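Mlr6093 protein (Mesorhizobium loti, PDB 2QJ8) belongs to the aspartoacylase family of zinc-dependent hydrolases and probably cleaves carbon-nitrogen bonds in linear amides. Local coordinates at the interface of chains A and B. Residues are numbered along the deposited sequence; one frame, centred on the assembly and turned at random. Chains: chain A/B, Mlr6093 protein.

Contact 1: the interface of chains A and B. Residues chain A 19, 36-38, 69, 83, 85; chain B 293.
The backbone amide N of A:Phe38 lies 3.7 Å from CD1 of B:Leu293, the methyl that leads into chain A. The contact is a knob-in-socket apolar fit: one leucine of a loop in chain B enters a pocket of chain A built from strands 16-24 and 33-42, helix 60-75 and the A:Pro85 turn that follows strand 79-84. B:Leu293 gives up 118 Å² of surface, far more than any wall residue. At the rim, CG2 of A:Thr19 and CG1 of A:Val69 merely border the backbone carbonyl O of B:Leu293, each 4.2 Å away. The leucine CG is set beside its own backbone N (chi1 -71°), and the second torsion carries CD1 out anti to CA (chi2 168°), which makes CD1 the leading tip. That methyl of B:Leu293 meets A:Pro85 end to end, 3.6 Å from the ring CD. The other branch of B:Leu293, CD2, reaches CG of A:Pro85 at 3.8 Å, and the pyrrolidine therefore receives both arms of the fork. From another side CB of A:Pro36 presses on the branch point CG of B:Leu293 at 3.9 Å. The floor is largely backbone of strand 33-42, where CD1 also comes near CA of A:Val37. A:Phe38 offers CB rather than its aromatic ring, because its CG swings anti to the backbone N (chi1 160°) and the ring tucks back into chain A, where one face is covered by CA of A:Val69. An alanine here lacks CG and both methyls, and would probably leave A:Pro85, A:Pro36 CB and A:Phe38 CB without their apolar partner and a gap in the pocket. Below the methyl tip, the amide N of A:Phe38 lies 2.9 Å from the carbonyl O of A:Ile83 on the neighbouring strand.

Contact 2: the interface of chains A and B. Residues chain A 59, 86, 89, 92-93; chain B 267, 290, 316.
This is a mixed apolar and water-bridged face of the two-fold A-B interface, where helix 89-94 of chain A packs against B:Met290 and B:Tyr316; it would help hold the two copies together if the dimer of the crystal is the working form. A:Gln93 makes contact with both. Its methylene CG lies over the centre of the B:Tyr316 ring, 3.7 Å from the centroid, a CH-pi contact. Beyond CG the chain runs extended (chi2 -176°) with the amide plane only 19° from that of the ring, and NE2 of A:Gln93 passes 3.6 Å from SE of B:Met290, a selenomethionine whose selenium replaces the natural sulfur. The two long chains run antiparallel alongside each other, and A:Gln93 lies across the neighbouring selenium and ring, touching both from one side. B:Met290 then bends at its last torsion (chi3 63°), which turns CE onto CB of A:Pro89 at 3.5 Å. Toward the other end of the patch, CD1 of B:Ile267 fits between the carboxylate of A:Glu86, with OE2 3.5 Å away, and the CD1 methyl of A:Leu59. Water joins the two chains twice. One molecule sits 2.8 Å from the carboxylate oxygen OE1 of A:Glu86 and close to the carbonyl O of B:Met290, so that A:Glu86 turns one oxygen to water and the other to a methyl. A second water takes the backbone N-H of B:Tyr316 (N to water 3.0 Å) and lies 2.7 Å from the carbonyl O of A:Val92, close to where CB of B:Tyr316 packs. In the fold, chain A contributes the short helix 89-94, the A:Glu86 loop after strand 79-84, and A:Leu59, which directly follows the HGNE motif that supplies zinc ligands in this family; chain B contributes strands 266-270 and 315-317 and the B:Met290 loop beyond strand 283-288.

Contact 1: the interface of chains A and B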
loop_
_atom_site.group_PDB
_atom_site.type_symbol
_atom_site.label_atom_id
_atom_site.label_comp_id
_atom_site.label_asym_id
_atom_site.label_seq_id
_atom_site.Cartn_x
_atom_site.Cartn_y
_atom_site.Cartn_z
ATOM N N THR A 19 -20.814 19.532 -14.986
ATOM C CA THR A 19 -19.567 19.409 -14.220
ATOM C C THR A 19 -19.231 20.814 -13.693
ATOM O O THR A 19 -19.495 21.814 -14.356
ATOM C CB THR A 19 -18.395 18.786 -15.002
ATOM O OG1 THR A 19 -18.083 19.580 -16.144
ATOM C CG2 THR A 19 -18.740 17.364 -15.473
ATOM N N PRO A 36 -13.976 19.431 -7.512
ATOM C CA PRO A 36 -14.807 19.116 -8.685
ATOM C C PRO A 36 -15.994 18.197 -8.394
ATOM O O PRO A 36 -15.885 17.267 -7.585
ATOM C CB PRO A 36 -13.832 18.439 -9.650
ATOM C CG PRO A 36 -12.495 18.934 -9.274
ATOM C CD PRO A 36 -12.577 19.031 -7.742
ATOM N N VAL A 37 -17.116 18.494 -9.052
ATOM C CA VAL A 37 -18.364 17.783 -8.875
ATOM C C VAL A 37 -18.964 17.498 -10.257
ATOM O O VAL A 37 -18.879 18.321 -11.185
ATOM C CB VAL A 37 -19.372 18.627 -8.025
ATOM C CG1 VAL A 37 -20.749 17.937 -7.939
ATOM C CG2 VAL A 37 -18.817 18.883 -6.641
ATOM N N PHE A 38 -19.522 16.309 -10.389
ATOM C CA PHE A 38 -20.234 15.867 -11.566
ATOM C C PHE A 38 -21.685 15.656 -11.136
ATOM O O PHE A 38 -21.931 15.169 -10.027
ATOM C CB PHE A 38 -19.639 14.555 -12.044
ATOM C CG PHE A 38 -20.540 13.742 -12.930
ATOM C CD1 PHE A 38 -20.500 13.889 -14.301
ATOM C CD2 PHE A 38 -21.388 12.768 -12.380
ATOM C CE1 PHE A 38 -21.296 13.101 -15.115
ATOM C CE2 PHE A 38 -22.189 11.993 -13.182
ATOM C CZ PHE A 38 -22.151 12.154 -14.542
ATOM N N VAL A 69 -18.317 8.727 -13.739
ATOM C CA VAL A 69 -18.477 10.038 -14.382
ATOM C C VAL A 69 -18.547 9.923 -15.910
ATOM O O VAL A 69 -19.368 10.589 -16.537
ATOM C CB VAL A 69 -17.377 11.044 -13.950
ATOM C CG1 VAL A 69 -17.354 12.264 -14.871
ATOM C CG2 VAL A 69 -17.598 11.473 -12.510
ATOM N N ILE A 83 -21.590 13.102 -8.086
ATOM C CA ILE A 83 -20.312 12.429 -7.762
ATOM C C ILE A 83 -19.223 13.431 -7.440
ATOM O O ILE A 83 -19.042 14.402 -8.198
ATOM C CB ILE A 83 -19.787 11.499 -8.916
ATOM C CG1 ILE A 83 -20.838 10.458 -9.319
ATOM C CG2 ILE A 83 -18.496 10.765 -8.485
ATOM C CD1 ILE A 83 -20.498 9.590 -10.592
ATOM N N PRO A 85 -15.402 12.799 -6.760
ATOM C CA PRO A 85 -14.370 11.754 -6.670
ATOM C C PRO A 85 -13.332 11.868 -5.589
ATOM O O PRO A 85 -12.917 10.822 -5.104
ATOM C CB PRO A 85 -13.739 11.718 -8.106
ATOM C CG PRO A 85 -14.819 12.288 -8.966
ATOM C CD PRO A 85 -15.336 13.425 -8.095
ATOM N N LEU B 293 -13.557 17.720 -13.818
ATOM C CA LEU B 293 -14.143 16.454 -14.268
ATOM C C LEU B 293 -14.571 16.480 -15.727
ATOM O O LEU B 293 -15.083 15.478 -16.226
ATOM C CB LEU B 293 -15.283 16.005 -13.352
ATOM C CG LEU B 293 -14.801 15.526 -11.997
ATOM C CD1 LEU B 293 -15.999 15.384 -11.038
ATOM C CD2 LEU B 293 -13.967 14.215 -12.169
#

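Contact 2: the interface of chains A and B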
loop_
_atom_site.group_PDB
_atom_site.type_symbol
_atom_site.label_atom_id
_atom_site.label_comp_id
_atom_site.label_asym_id
_atom_site.label_seq_id
_atom_site.Cartn_x
_atom_site.Cartn_y
_atom_site.Cartn_z
ATOM N N LEU A 59 -6.544 5.587 -3.845
ATOM C CA LEU A 59 -6.957 6.158 -5.102
ATOM C C LEU A 59 -7.905 5.320 -5.916
ATOM O O LEU A 59 -8.399 5.832 -6.895
ATOM C CB LEU A 59 -5.749 6.604 -5.907
ATOM C CG LEU A 59 -5.068 7.894 -5.433
ATOM C CD1 LEU A 59 -5.930 9.149 -5.528
ATOM C CD2 LEU A 59 -4.491 7.749 -4.038
ATOM N N GLU A 86 -12.979 13.091 -5.174
ATOM C CA GLU A 86 -12.017 13.335 -4.096
ATOM C C GLU A 86 -12.559 14.428 -3.192
ATOM O O GLU A 86 -12.368 15.614 -3.474
ATOM C CB GLU A 86 -10.639 13.800 -4.615
ATOM C CG GLU A 86 -9.912 12.859 -5.545
ATOM C CD GLU A 86 -10.167 13.104 -7.011
ATOM O OE1 GLU A 86 -10.042 14.271 -7.477
ATOM O OE2 GLU A 86 -10.426 12.118 -7.735
ATOM N N PRO A 89 -9.061 16.650 -1.226
ATOM C CA PRO A 89 -7.888 16.862 -2.105
ATOM C C PRO A 89 -6.608 17.160 -1.400
ATOM O O PRO A 89 -5.568 16.780 -1.882
ATOM C CB PRO A 89 -8.312 18.043 -2.999
ATOM C CG PRO A 89 -9.423 18.697 -2.308
ATOM C CD PRO A 89 -10.140 17.609 -1.548
ATOM N N VAL A 92 -5.299 13.737 -0.403
ATOM C CA VAL A 92 -4.889 13.007 -1.628
ATOM C C VAL A 92 -3.518 13.504 -2.139
ATOM O O VAL A 92 -2.593 12.705 -2.435
ATOM C CB VAL A 92 -5.964 13.108 -2.730
ATOM C CG1 VAL A 92 -5.444 12.493 -4.077
ATOM C CG2 VAL A 92 -7.225 12.409 -2.314
ATOM N N GLN A 93 -3.348 14.824 -2.145
ATOM C CA GLN A 93 -2.112 15.427 -2.617
ATOM C C GLN A 93 -0.949 15.316 -1.638
ATOM O O GLN A 93 0.178 15.296 -2.077
ATOM C CB GLN A 93 -2.339 16.865 -3.033
ATOM C CG GLN A 93 -3.239 16.992 -4.221
ATOM C CD GLN A 93 -3.405 18.431 -4.711
ATOM O OE1 GLN A 93 -2.940 19.370 -4.102
ATOM N NE2 GLN A 93 -4.099 18.583 -5.802
ATOM N N ILE B 267 -3.494 12.276 -10.742
ATOM C CA ILE B 267 -3.697 10.917 -10.260
ATOM C C ILE B 267 -3.266 9.946 -11.326
ATOM O O ILE B 267 -3.906 9.843 -12.367
ATOM C CB ILE B 267 -5.186 10.672 -9.858
ATOM C CG1 ILE B 267 -5.564 11.584 -8.673
ATOM C CG2 ILE B 267 -5.394 9.212 -9.489
ATOM C CD1 ILE B 267 -7.046 11.555 -8.302
HETATM N N MSE B 290 -6.750 16.706 -11.471
HETATM C CA MSE B 290 -7.523 16.935 -10.230
HETATM C C MSE B 290 -8.397 18.198 -10.182
HETATM O O MSE B 290 -9.266 18.282 -9.366
HETATM C CB MSE B 290 -6.615 16.903 -8.980
HETATM C CG MSE B 290 -6.254 15.497 -8.501
HETATM SE SE MSE B 290 -5.465 15.437 -6.719
HETATM C CE MSE B 290 -6.914 16.115 -5.620
ATOM N N TYR B 316 -1.363 10.116 -6.352
ATOM C CA TYR B 316 -1.147 11.463 -6.828
ATOM C C TYR B 316 0.341 11.598 -7.081
ATOM O O TYR B 316 1.130 11.267 -6.217
ATOM C CB TYR B 316 -1.577 12.507 -5.812
ATOM C CG TYR B 316 -1.398 13.914 -6.309
ATOM C CD1 TYR B 316 -2.169 14.390 -7.344
ATOM C CD2 TYR B 316 -0.444 14.762 -5.762
ATOM C CE1 TYR B 316 -2.030 15.677 -7.823
ATOM C CE2 TYR B 316 -0.289 16.029 -6.242
ATOM C CZ TYR B 316 -1.077 16.480 -7.283
ATOM O OH TYR B 316 -0.958 17.762 -7.742
HETATM O O HOH W 1 -9.664 17.041 -6.958
HETATM O O HOH W 2 -2.216 10.283 -3.477
#

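The C-alpha centres of contact 1 and contact 2 lie about 13 Å apart. No residue belongs to both, but the chain B loop between strands 283-288 and 298-301 feeds each, with B:Met290 in contact 2 and B:Leu293 in contact 1. On chain A the neighbours A:Pro85 and A:Glu86 divide the same way, one turned to each contact. The loop thus spans from a buried leucine to a patch where two waters bridge the chains, beside the zinc-motif segment. Two-fold symmetry repeats both contacts with the chains exchanged, which is consistent with a dimer, though the structure alone does not show that it is the biological form.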